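Local coordinates for ribonucleoside-diphosphate reductase (Pseudomonas aeruginosa, PDB 5IM3), which probably catalyses the reduction of ribonucleoside diphosphates to the corresponding deoxyribonucleotides, the precursors for DNA synthesis, and binds dATP as an allosteric nucleotide, at residues F491-V495 with A544-W548; L503-V509 with K535-H539; T302-Y307 with T774-I778; R210-E214 with E801-I805. All blocks are in the same frame, centred on the assembly; numbering follows the deposited sequence.

Contact 1 of 4, residues F491-V495 with A544-W548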
loop_
_atom_site.group_PDB
_atom_site.type_symbol
_atom_site.label_atom_id
_atom_site.label_comp_id
_atom_site.label_asym_id
_atom_site.label_seq_id
_atom_site.Cartn_x
_atom_site.Cartn_y
_atom_site.Cartn_z
ATOM N N PHE A 491 -10.495 31.708 13.176
ATOM C CA PHE A 491 -9.791 30.473 12.852
ATOM C C PHE A 491 -9.653 30.309 11.345
ATOM O O PHE A 491 -8.566 30.013 10.837
ATOM C CB PHE A 491 -10.509 29.268 13.457
ATOM C CG PHE A 491 -9.937 27.948 13.016
ATOM C CD1 PHE A 491 -8.753 27.472 13.558
ATOM C CD2 PHE A 491 -10.574 27.189 12.050
ATOM C CE1 PHE A 491 -8.220 26.261 13.147
ATOM C CE2 PHE A 491 -10.044 25.977 11.634
ATOM C CZ PHE A 491 -8.867 25.514 12.186
ATOM N N MET A 492 -10.753 30.496 10.610
ATOM C CA MET A 492 -10.688 30.418 9.155
ATOM C C MET A 492 -9.742 31.471 8.591
ATOM O O MET A 492 -9.020 31.211 7.623
ATOM C CB MET A 492 -12.084 30.581 8.558
ATOM C CG MET A 492 -13.093 29.534 9.013
ATOM S SD MET A 492 -12.614 27.843 8.616
ATOM C CE MET A 492 -12.470 27.931 6.828
ATOM N N LYS A 493 -9.737 32.672 9.179
ATOM C CA LYS A 493 -8.774 33.688 8.767
ATOM C C LYS A 493 -7.345 33.179 8.912
ATOM O O LYS A 493 -6.502 33.408 8.037
ATOM C CB LYS A 493 -8.967 34.965 9.584
ATOM C CG LYS A 493 -10.221 35.757 9.249
ATOM C CD LYS A 493 -10.259 37.057 10.043
ATOM C CE LYS A 493 -11.466 37.913 9.688
ATOM N NZ LYS A 493 -11.482 39.193 10.453
ATOM N N ARG A 494 -7.053 32.486 10.017
ATOM C CA ARG A 494 -5.709 31.958 10.226
ATOM C C ARG A 494 -5.398 30.824 9.254
ATOM O O ARG A 494 -4.238 30.637 8.874
ATOM C CB ARG A 494 -5.553 31.486 11.673
ATOM C CG ARG A 494 -5.708 32.593 12.712
ATOM C CD ARG A 494 -4.490 33.508 12.760
ATOM N NE ARG A 494 -4.675 34.626 13.686
ATOM C CZ ARG A 494 -4.462 34.563 14.997
ATOM N NH1 ARG A 494 -4.058 33.431 15.561
ATOM N NH2 ARG A 494 -4.658 35.636 15.752
ATOM N N VAL A 495 -6.413 30.065 8.840
ATOM C CA VAL A 495 -6.207 29.050 7.810
ATOM C C VAL A 495 -5.862 29.713 6.481
ATOM O O VAL A 495 -4.867 29.368 5.832
ATOM C CB VAL A 495 -7.454 28.154 7.686
ATOM C CG1 VAL A 495 -7.323 27.204 6.496
ATOM C CG2 VAL A 495 -7.679 27.366 8.974
ATOM N N ALA A 544 -2.881 26.609 12.313
ATOM C CA ALA A 544 -4.289 26.564 11.934
ATOM C C ALA A 544 -4.526 25.577 10.797
ATOM O O ALA A 544 -5.504 24.819 10.817
ATOM C CB ALA A 544 -4.770 27.961 11.542
ATOM N N LYS A 545 -3.637 25.568 9.798
ATOM C CA LYS A 545 -3.782 24.644 8.676
ATOM C C LYS A 545 -3.746 23.194 9.145
ATOM O O LYS A 545 -4.445 22.338 8.591
ATOM C CB LYS A 545 -2.681 24.896 7.647
ATOM C CG LYS A 545 -3.106 25.750 6.461
ATOM C CD LYS A 545 -1.907 26.132 5.601
ATOM C CE LYS A 545 -2.328 26.674 4.243
ATOM N NZ LYS A 545 -2.741 25.587 3.311
ATOM N N ASP A 546 -2.935 22.899 10.163
ATOM C CA ASP A 546 -2.820 21.524 10.645
ATOM C C ASP A 546 -4.098 21.073 11.339
ATOM O O ASP A 546 -4.545 19.936 11.152
ATOM C CB ASP A 546 -1.623 21.395 11.588
ATOM C CG ASP A 546 -0.296 21.596 10.882
ATOM O OD1 ASP A 546 -0.261 21.532 9.634
ATOM O OD2 ASP A 546 0.718 21.810 11.580
ATOM N N LEU A 547 -4.698 21.943 12.148
ATOM C CA LEU A 547 -5.956 21.589 12.796
ATOM C C LEU A 547 -7.085 21.523 11.776
ATOM O O LEU A 547 -7.942 20.634 11.841
ATOM C CB LEU A 547 -6.273 22.595 13.904
ATOM C CG LEU A 547 -7.497 22.298 14.771
ATOM C CD1 LEU A 547 -7.342 20.964 15.489
ATOM C CD2 LEU A 547 -7.726 23.425 15.772
ATOM N N TRP A 548 -7.094 22.457 10.825
ATOM C CA TRP A 548 -8.070 22.425 9.741
ATOM C C TRP A 548 -7.995 21.106 8.978
ATOM O O TRP A 548 -9.021 20.468 8.713
ATOM C CB TRP A 548 -7.820 23.618 8.818
ATOM C CG TRP A 548 -8.665 23.688 7.582
ATOM C CD1 TRP A 548 -8.232 23.594 6.290
ATOM C CD2 TRP A 548 -10.080 23.896 7.515
ATOM N NE1 TRP A 548 -9.290 23.724 5.425
ATOM C CE2 TRP A 548 -10.437 23.910 6.151
ATOM C CE3 TRP A 548 -11.082 24.068 8.475
ATOM C CZ2 TRP A 548 -11.752 24.087 5.724
ATOM C CZ3 TRP A 548 -12.389 24.242 8.045
ATOM C CH2 TRP A 548 -12.710 24.250 6.684
#
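Two helices of the barrel domain cross here and bury a small aromatic and aliphatic core. The segment axes come within 9.0 Å and their N-to-C directions differ by 109°, so they run closer to perpendicular than to antiparallel. A544 sits where the backbones come nearest. Its CB lies 3.6 Å from R494 CB and 3.9 Å from V495 CG2. The small methyl permits this approach, and the CA atoms of V495 and K545 are 5.1 Å apart. One turn on, the indole of W548 takes two contacts over its face. M492 CE is 4.0 Å from the centroid of the W548 six-membered ring, and V495 CG1 is 4.0 Å from the centroid of the W548 five-membered ring. Both are CH-pi contacts. M492 SD adds a Met-aromatic contact, 3.7 Å from W548 CZ3. The two helices, 489-496 and 544-558, flank the two-stranded antiparallel sheet 500-504/539-543 in sequence. Strand 562-565 of the barrel sheet also touches the core, through F565 on M492 and L563 on W548. The F491 ring packs against A544, L547 and W548. Its CE1 is 3.9 Å from L547 CD2, and its CE2 is 3.8 Å from W548 CE3. The polar groups find partners outside the two segments: W548 NE1 bonds to D889 of helix 885-897, while R494 bonds to S500 O and forms a salt bridge with E528.

Contact 2 of 4, residues L503-V509 with K535-H539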
loop_
_atom_site.group_PDB
_atom_site.type_symbol
_atom_site.label_atom_id
_atom_site.label_comp_id
_atom_site.label_asym_id
_atom_site.label_seq_id
_atom_site.Cartn_x
_atom_site.Cartn_y
_atom_site.Cartn_z
ATOM N N LEU A 503 -4.930 27.167 21.685
ATOM C CA LEU A 503 -6.001 26.506 22.411
ATOM C C LEU A 503 -5.974 26.930 23.875
ATOM O O LEU A 503 -4.905 27.020 24.487
ATOM C CB LEU A 503 -5.877 24.983 22.301
ATOM C CG LEU A 503 -5.653 24.428 20.892
ATOM C CD1 LEU A 503 -5.646 22.905 20.903
ATOM C CD2 LEU A 503 -6.705 24.949 19.930
ATOM N N PHE A 504 -7.157 27.199 24.425
ATOM C CA PHE A 504 -7.312 27.635 25.804
ATOM C C PHE A 504 -8.362 26.778 26.495
ATOM O O PHE A 504 -9.236 26.190 25.852
ATOM C CB PHE A 504 -7.757 29.103 25.908
ATOM C CG PHE A 504 -6.818 30.084 25.275
ATOM C CD1 PHE A 504 -5.669 30.490 25.933
ATOM C CD2 PHE A 504 -7.103 30.633 24.037
ATOM C CE1 PHE A 504 -4.814 31.409 25.357
ATOM C CE2 PHE A 504 -6.249 31.548 23.453
ATOM C CZ PHE A 504 -5.107 31.940 24.116
ATOM N N SER A 505 -8.278 26.724 27.793
ATOM C CA SER A 505 -9.428 26.207 28.524
ATOM C C SER A 505 -10.411 27.341 28.808
ATOM O O SER A 505 -9.994 28.438 29.189
ATOM C CB SER A 505 -9.006 25.568 29.839
ATOM O OG SER A 505 -10.147 25.160 30.576
ATOM N N PRO A 506 -11.716 27.123 28.633
ATOM C CA PRO A 506 -12.665 28.230 28.834
ATOM C C PRO A 506 -12.619 28.826 30.229
ATOM O O PRO A 506 -12.945 30.007 30.391
ATOM C CB PRO A 506 -14.027 27.586 28.535
ATOM C CG PRO A 506 -13.812 26.130 28.690
ATOM C CD PRO A 506 -12.401 25.873 28.268
ATOM N N SER A 507 -12.217 28.056 31.245
ATOM C CA SER A 507 -12.153 28.592 32.602
ATOM C C SER A 507 -11.112 29.697 32.739
ATOM O O SER A 507 -11.236 30.538 33.635
ATOM C CB SER A 507 -11.862 27.474 33.604
ATOM O OG SER A 507 -10.708 26.743 33.239
ATOM N N ASP A 508 -10.093 29.714 31.882
ATOM C CA ASP A 508 -9.151 30.824 31.849
ATOM C C ASP A 508 -9.610 31.968 30.956
ATOM O O ASP A 508 -9.107 33.089 31.100
ATOM C CB ASP A 508 -7.780 30.343 31.369
ATOM C CG ASP A 508 -7.103 29.417 32.362
ATOM O OD1 ASP A 508 -7.015 29.777 33.558
ATOM O OD2 ASP A 508 -6.664 28.323 31.947
ATOM N N VAL A 509 -10.545 31.718 30.044
ATOM C CA VAL A 509 -11.020 32.734 29.111
ATOM C C VAL A 509 -12.544 32.671 29.066
ATOM O O VAL A 509 -13.126 32.464 27.992
ATOM C CB VAL A 509 -10.396 32.536 27.720
ATOM C CG1 VAL A 509 -8.893 32.820 27.770
ATOM C CG2 VAL A 509 -10.649 31.118 27.200
ATOM N N LYS A 535 2.042 34.530 30.799
ATOM C CA LYS A 535 1.058 34.949 31.787
ATOM C C LYS A 535 -0.263 34.197 31.654
ATOM O O LYS A 535 -1.257 34.592 32.271
ATOM C CB LYS A 535 0.829 36.461 31.687
ATOM C CG LYS A 535 1.772 37.273 32.571
ATOM C CD LYS A 535 1.839 38.736 32.159
ATOM C CE LYS A 535 2.704 38.922 30.918
ATOM N NZ LYS A 535 2.963 40.360 30.618
ATOM N N LEU A 536 -0.290 33.116 30.869
ATOM C CA LEU A 536 -1.461 32.238 30.783
ATOM C C LEU A 536 -0.932 30.835 30.479
ATOM O O LEU A 536 -0.816 30.436 29.319
ATOM C CB LEU A 536 -2.451 32.720 29.733
ATOM C CG LEU A 536 -3.742 31.914 29.555
ATOM C CD1 LEU A 536 -4.269 31.389 30.883
ATOM C CD2 LEU A 536 -4.796 32.777 28.881
ATOM N N LYS A 537 -0.626 30.093 31.546
ATOM C CA LYS A 537 0.189 28.886 31.426
ATOM C C LYS A 537 -0.496 27.822 30.576
ATOM O O LYS A 537 0.130 27.216 29.699
ATOM C CB LYS A 537 0.504 28.340 32.822
ATOM C CG LYS A 537 1.287 27.028 32.850
ATOM C CD LYS A 537 2.714 27.206 32.364
ATOM C CE LYS A 537 3.487 25.895 32.422
ATOM N NZ LYS A 537 4.867 26.026 31.865
ATOM N N LEU A 538 -1.776 27.568 30.829
ATOM C CA LEU A 538 -2.462 26.437 30.207
ATOM C C LEU A 538 -2.899 26.834 28.802
ATOM O O LEU A 538 -3.923 27.495 28.619
ATOM C CB LEU A 538 -3.649 26.001 31.056
ATOM C CG LEU A 538 -4.434 24.797 30.527
ATOM C CD1 LEU A 538 -3.540 23.568 30.423
ATOM C CD2 LEU A 538 -5.635 24.513 31.412
ATOM N N HIS A 539 -2.124 26.422 27.802
ATOM C CA HIS A 539 -2.454 26.715 26.414
ATOM C C HIS A 539 -1.643 25.801 25.505
ATOM O O HIS A 539 -0.676 25.163 25.926
ATOM C CB HIS A 539 -2.192 28.186 26.074
ATOM C CG HIS A 539 -0.741 28.535 25.982
ATOM N ND1 HIS A 539 0.054 28.713 27.093
ATOM C CD2 HIS A 539 0.059 28.743 24.910
ATOM C CE1 HIS A 539 1.282 29.015 26.709
ATOM N NE2 HIS A 539 1.311 29.039 25.390
HETATM O O HOH W 1 -6.336 28.110 29.360
#
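Residues 535-539 lead from helix 517-532 into strand 539-543, which pairs with strand 500-504 in a two-stranded antiparallel sheet of the barrel domain. Across from them, 503-509 leaves its strand and turns back. L536 is the first residue to make contact. Its CB points toward the other segment, and its two methyls reach several partners. CD2 of L536 lies 3.8 Å from F504 CE1 and 4.2 Å from V509 CG1, while CD1 of L536 lies 3.7 Å from D508 CB. F504 and V509 also touch Y527 of helix 517-532, so this apolar patch extends onto that helix. L538 CD2 lies 3.9 Å from S505 CB, and L538 CB lies 3.9 Å from D508 OD2. S505 lies close to a dATP site, probably the specificity site of this enzyme family: its OG bonds to S414 OG and A411 N, and its side chain is about 4 Å from that of R410, a dATP-binding residue, between nearest atoms. H539 ends the segment. Its ND1 bonds to K537 O at 3.0 Å, tying the ring to its own loop. Its CA makes a close CA-H...O contact of 3.1 Å with L503 O. No direct hydrogen bond joins the two segments. A water bridges them instead, accepting from S505 N at 2.9 Å and donating to D508 OD2 and L538 O, each at 2.6 Å.

Contact 3 of 4, residues T302-Y307 with T774-I778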
loop_
_atom_site.group_PDB
_atom_site.type_symbol
_atom_site.label_atom_id
_atom_site.label_comp_id
_atom_site.label_asym_id
_atom_site.label_seq_id
_atom_site.Cartn_x
_atom_site.Cartn_y
_atom_site.Cartn_z
ATOM N N THR A 302 -46.998 5.813 4.412
ATOM C CA THR A 302 -46.326 6.501 5.510
ATOM C C THR A 302 -47.324 6.929 6.578
ATOM O O THR A 302 -47.132 6.662 7.770
ATOM C CB THR A 302 -45.565 7.715 4.978
ATOM O OG1 THR A 302 -44.570 7.286 4.041
ATOM C CG2 THR A 302 -44.894 8.475 6.118
ATOM N N LEU A 303 -48.393 7.611 6.168
ATOM C CA LEU A 303 -49.402 8.054 7.123
ATOM C C LEU A 303 -50.071 6.869 7.804
ATOM O O LEU A 303 -50.198 6.835 9.032
ATOM C CB LEU A 303 -50.441 8.928 6.416
ATOM C CG LEU A 303 -49.934 10.281 5.905
ATOM C CD1 LEU A 303 -51.025 11.014 5.143
ATOM C CD2 LEU A 303 -49.418 11.140 7.053
ATOM N N TYR A 304 -50.496 5.878 7.020
ATOM C CA TYR A 304 -51.230 4.750 7.585
ATOM C C TYR A 304 -50.378 3.973 8.575
ATOM O O TYR A 304 -50.872 3.547 9.626
ATOM C CB TYR A 304 -51.715 3.825 6.471
ATOM C CG TYR A 304 -52.418 2.588 6.982
ATOM C CD1 TYR A 304 -53.789 2.585 7.198
ATOM C CD2 TYR A 304 -51.710 1.424 7.255
ATOM C CE1 TYR A 304 -54.435 1.460 7.671
ATOM C CE2 TYR A 304 -52.347 0.293 7.726
ATOM C CZ TYR A 304 -53.710 0.316 7.933
ATOM O OH TYR A 304 -54.345 -0.810 8.402
ATOM N N ASP A 305 -49.099 3.770 8.259
ATOM C CA ASP A 305 -48.263 2.926 9.105
ATOM C C ASP A 305 -47.985 3.582 10.451
ATOM O O ASP A 305 -47.977 2.901 11.483
ATOM C CB ASP A 305 -46.948 2.600 8.394
ATOM C CG ASP A 305 -47.141 1.692 7.194
ATOM O OD1 ASP A 305 -48.226 1.087 7.065
ATOM O OD2 ASP A 305 -46.196 1.575 6.383
ATOM N N ARG A 306 -47.769 4.897 10.471
ATOM C CA ARG A 306 -47.205 5.547 11.649
ATOM C C ARG A 306 -47.974 6.756 12.163
ATOM O O ARG A 306 -47.777 7.115 13.329
ATOM C CB ARG A 306 -45.755 5.976 11.373
ATOM C CG ARG A 306 -44.804 4.801 11.182
ATOM C CD ARG A 306 -43.360 5.249 10.998
ATOM N NE ARG A 306 -43.162 6.004 9.762
ATOM C CZ ARG A 306 -41.971 6.299 9.247
ATOM N NH1 ARG A 306 -40.858 5.898 9.853
ATOM N NH2 ARG A 306 -41.889 6.993 8.119
ATOM N N TYR A 307 -48.835 7.391 11.367
ATOM C CA TYR A 307 -49.462 8.638 11.791
ATOM C C TYR A 307 -50.953 8.534 12.076
ATOM O O TYR A 307 -51.445 9.250 12.952
ATOM C CB TYR A 307 -49.225 9.728 10.739
ATOM C CG TYR A 307 -47.805 10.253 10.753
ATOM C CD1 TYR A 307 -47.462 11.356 11.523
ATOM C CD2 TYR A 307 -46.805 9.631 10.018
ATOM C CE1 TYR A 307 -46.165 11.835 11.550
ATOM C CE2 TYR A 307 -45.503 10.102 10.038
ATOM C CZ TYR A 307 -45.191 11.203 10.807
ATOM O OH TYR A 307 -43.902 11.684 10.839
ATOM N N THR A 774 -39.805 12.625 6.068
ATOM C CA THR A 774 -41.139 12.037 6.092
ATOM C C THR A 774 -42.141 12.887 5.316
ATOM O O THR A 774 -42.907 12.364 4.498
ATOM C CB THR A 774 -41.598 11.842 7.536
ATOM O OG1 THR A 774 -40.669 10.995 8.221
ATOM C CG2 THR A 774 -42.982 11.207 7.583
ATOM N N ILE A 775 -42.153 14.203 5.555
ATOM C CA ILE A 775 -43.215 15.040 5.001
ATOM C C ILE A 775 -43.062 15.244 3.497
ATOM O O ILE A 775 -44.053 15.520 2.813
ATOM C CB ILE A 775 -43.285 16.396 5.733
ATOM C CG1 ILE A 775 -41.976 17.173 5.590
ATOM C CG2 ILE A 775 -43.626 16.181 7.206
ATOM C CD1 ILE A 775 -42.016 18.550 6.237
ATOM N N ALA A 776 -41.848 15.124 2.958
ATOM C CA ALA A 776 -41.692 15.098 1.508
ATOM C C ALA A 776 -42.261 13.810 0.925
ATOM O O ALA A 776 -42.911 13.830 -0.125
ATOM C CB ALA A 776 -40.218 15.257 1.131
ATOM N N ASN A 777 -42.032 12.680 1.600
ATOM C CA ASN A 777 -42.641 11.425 1.176
ATOM C C ASN A 777 -44.159 11.486 1.278
ATOM O O ASN A 777 -44.868 10.931 0.431
ATOM C CB ASN A 777 -42.104 10.267 2.018
ATOM C CG ASN A 777 -40.661 9.938 1.707
ATOM O OD1 ASN A 777 -39.976 10.683 1.003
ATOM N ND2 ASN A 777 -40.187 8.816 2.231
ATOM N N ILE A 778 -44.679 12.141 2.320
ATOM C CA ILE A 778 -46.127 12.253 2.469
ATOM C C ILE A 778 -46.714 13.041 1.306
ATOM O O ILE A 778 -47.757 12.676 0.753
ATOM C CB ILE A 778 -46.481 12.891 3.825
ATOM C CG1 ILE A 778 -46.067 11.964 4.972
ATOM C CG2 ILE A 778 -47.978 13.194 3.908
ATOM C CD1 ILE A 778 -46.178 12.593 6.343
#
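Helix 297-307 of the all-alpha domain packs here on helix 773-779 of the barrel domain. The segment axes are 10.9 Å apart at closest approach, with 136° between their N-to-C directions. This wide spacing is bridged by side chains. Most contacts are apolar. T302 CG2 meets T774 CG2 at 3.6 Å and I778 CG1 at 3.9 Å. L303 CD2 reaches I778 CD1 at 3.6 Å. L360 of helix 357-362 touches Y307, I775 and I778, so a third helix joins the contact. Polar groups do not bond across the interface. T302 OG1 is held by L298 O within its own helix, and Y307 OH bonds to T357 OG1. R306 NH2 stays 4.2 Å from T774 OG1. The backbone also departs from a regular alpha-helix: a wider pi-type turn lies at 303-307, although Y307 N still bonds to L303 O at 2.8 Å in the alpha pattern. Y307 points its CB toward the other helix, and its OH lies 3.4 Å from T774 CG2.

Contact 4 of 4, residues R210-E214 with E801-I805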
loop_
_atom_site.group_PDB
_atom_site.type_symbol
_atom_site.label_atom_id
_atom_site.label_comp_id
_atom_site.label_asym_id
_atom_site.label_seq_id
_atom_site.Cartn_x
_atom_site.Cartn_y
_atom_site.Cartn_z
ATOM N N ARG A 210 -48.840 -1.823 -8.227
ATOM C CA ARG A 210 -47.516 -1.239 -8.064
ATOM C C ARG A 210 -46.475 -1.897 -8.960
ATOM O O ARG A 210 -45.418 -1.304 -9.195
ATOM C CB ARG A 210 -47.063 -1.319 -6.604
ATOM C CG ARG A 210 -47.011 -2.716 -6.015
ATOM C CD ARG A 210 -46.221 -2.711 -4.712
ATOM N NE ARG A 210 -46.273 -3.997 -4.020
ATOM C CZ ARG A 210 -45.460 -4.347 -3.028
ATOM N NH1 ARG A 210 -44.517 -3.512 -2.605
ATOM N NH2 ARG A 210 -45.583 -5.540 -2.459
ATOM N N THR A 211 -46.744 -3.103 -9.464
ATOM C CA THR A 211 -45.865 -3.694 -10.464
ATOM C C THR A 211 -45.860 -2.901 -11.763
ATOM O O THR A 211 -44.984 -3.127 -12.605
ATOM C CB THR A 211 -46.283 -5.139 -10.751
ATOM O OG1 THR A 211 -45.295 -5.772 -11.575
ATOM C CG2 THR A 211 -47.632 -5.185 -11.463
ATOM N N LEU A 212 -46.816 -1.987 -11.944
ATOM C CA LEU A 212 -46.940 -1.206 -13.164
ATOM C C LEU A 212 -46.304 0.173 -13.064
ATOM O O LEU A 212 -46.193 0.857 -14.087
ATOM C CB LEU A 212 -48.421 -1.053 -13.539
ATOM C CG LEU A 212 -49.151 -2.322 -13.982
ATOM C CD1 LEU A 212 -50.650 -2.081 -14.022
ATOM C CD2 LEU A 212 -48.656 -2.785 -15.343
ATOM N N VAL A 213 -45.881 0.601 -11.870
ATOM C CA VAL A 213 -45.267 1.918 -11.743
ATOM C C VAL A 213 -43.929 1.976 -12.467
ATOM O O VAL A 213 -43.474 3.066 -12.833
ATOM C CB VAL A 213 -45.088 2.316 -10.261
ATOM C CG1 VAL A 213 -46.397 2.152 -9.500
ATOM C CG2 VAL A 213 -43.971 1.514 -9.600
ATOM N N GLU A 214 -43.282 0.827 -12.684
ATOM C CA GLU A 214 -41.988 0.818 -13.358
ATOM C C GLU A 214 -42.103 1.354 -14.780
ATOM O O GLU A 214 -41.220 2.082 -15.249
ATOM C CB GLU A 214 -41.410 -0.598 -13.363
ATOM C CG GLU A 214 -39.989 -0.690 -13.899
ATOM C CD GLU A 214 -39.404 -2.085 -13.777
ATOM O OE1 GLU A 214 -39.304 -2.781 -14.808
ATOM O OE2 GLU A 214 -39.053 -2.487 -12.648
ATOM N N GLU A 801 -38.862 -7.520 -5.700
ATOM C CA GLU A 801 -38.317 -6.172 -5.604
ATOM C C GLU A 801 -38.962 -5.312 -6.678
ATOM O O GLU A 801 -39.089 -5.739 -7.830
ATOM C CB GLU A 801 -36.785 -6.168 -5.742
ATOM C CG GLU A 801 -36.248 -6.389 -7.154
ATOM C CD GLU A 801 -36.437 -7.812 -7.641
ATOM O OE1 GLU A 801 -35.497 -8.350 -8.264
ATOM O OE2 GLU A 801 -37.516 -8.391 -7.398
ATOM N N PHE A 802 -39.373 -4.107 -6.293
ATOM C CA PHE A 802 -40.083 -3.190 -7.175
ATOM C C PHE A 802 -39.216 -1.958 -7.382
ATOM O O PHE A 802 -38.851 -1.284 -6.413
ATOM C CB PHE A 802 -41.441 -2.806 -6.582
ATOM C CG PHE A 802 -42.379 -3.970 -6.401
ATOM C CD1 PHE A 802 -42.120 -4.950 -5.456
ATOM C CD2 PHE A 802 -43.527 -4.077 -7.169
ATOM C CE1 PHE A 802 -42.981 -6.020 -5.288
ATOM C CE2 PHE A 802 -44.394 -5.145 -7.004
ATOM C CZ PHE A 802 -44.120 -6.116 -6.063
ATOM N N THR A 803 -38.880 -1.668 -8.633
ATOM C CA THR A 803 -38.050 -0.517 -8.952
ATOM C C THR A 803 -38.924 0.719 -9.111
ATOM O O THR A 803 -40.043 0.643 -9.623
ATOM C CB THR A 803 -37.246 -0.750 -10.235
ATOM O OG1 THR A 803 -38.082 -0.519 -11.374
ATOM C CG2 THR A 803 -36.715 -2.181 -10.297
ATOM N N VAL A 804 -38.407 1.859 -8.661
ATOM C CA VAL A 804 -39.096 3.138 -8.766
ATOM C C VAL A 804 -38.172 4.114 -9.476
ATOM O O VAL A 804 -37.020 4.292 -9.068
ATOM C CB VAL A 804 -39.508 3.683 -7.386
ATOM C CG1 VAL A 804 -40.173 5.055 -7.519
ATOM C CG2 VAL A 804 -40.437 2.700 -6.689
ATOM N N ILE A 805 -38.679 4.748 -10.529
ATOM C CA ILE A 805 -37.895 5.634 -11.378
ATOM C C ILE A 805 -38.461 7.042 -11.270
ATOM O O ILE A 805 -39.682 7.233 -11.294
ATOM C CB ILE A 805 -37.900 5.150 -12.843
ATOM C CG1 ILE A 805 -37.377 3.711 -12.917
ATOM C CG2 ILE A 805 -37.068 6.081 -13.729
ATOM C CD1 ILE A 805 -37.416 3.105 -14.306
#
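A type I beta turn, R210 to V213, packs here against one strand of a beta hairpin. The turn follows helix 198-210 in the second ATP cone, while strand 802-805 belongs to the barrel domain and pairs antiparallel with strand 792-795. R210 has chi1 in the p well and a nearly extended chain beyond it (chi2 165°, chi3 173°). This carries the far end of the side chain, from CD to the guanidinium, over the F802 ring. The guanidinium stacks flat on it, centres 4.0 Å apart and planes at 11°, in a cation-pi contact. R210 CD adds a CH-pi contact, 4.1 Å from the F802 ring centroid. F802, with chi1 m, points its CB toward the turn, and T211 N lies at the edge of its ring, 4.0 Å from F802 CE2. V213 points its CB toward the strand and brings CG2 to 4.0 Å from T803 O. E214 is extended, with chi1 and chi2 both t, so its carboxylate reaches the strand. K828 of helix 821-829 forms a salt bridge with E214 OE1. The other oxygen, E214 OE2, accepts a short hydrogen bond of 2.5 Å from T803 OG1, which chi1 p directs to it.

Contacts 1 and 2 are neighbours, with centres about 19 Å apart, far from the middle of the chain. Helix 489-496 is followed in the chain by strand 500-504, and contact 2 is nested in the loop that contact 1 closes. Contact 1 is the buried one and mostly apolar; contacts 2, 3 and 4 are all partly buried, and contact 2 is joined by water. Contacts 3 and 4, also about 19 Å apart between centres, each tie an earlier region to the barrel domain, contact 3 from the all-alpha domain and contact 4 from the second ATP cone. Contact 3 lies nearest the chain's centre and relies on methyl contacts, whereas contact 4 uses cation-pi stacking and a direct hydrogen bond.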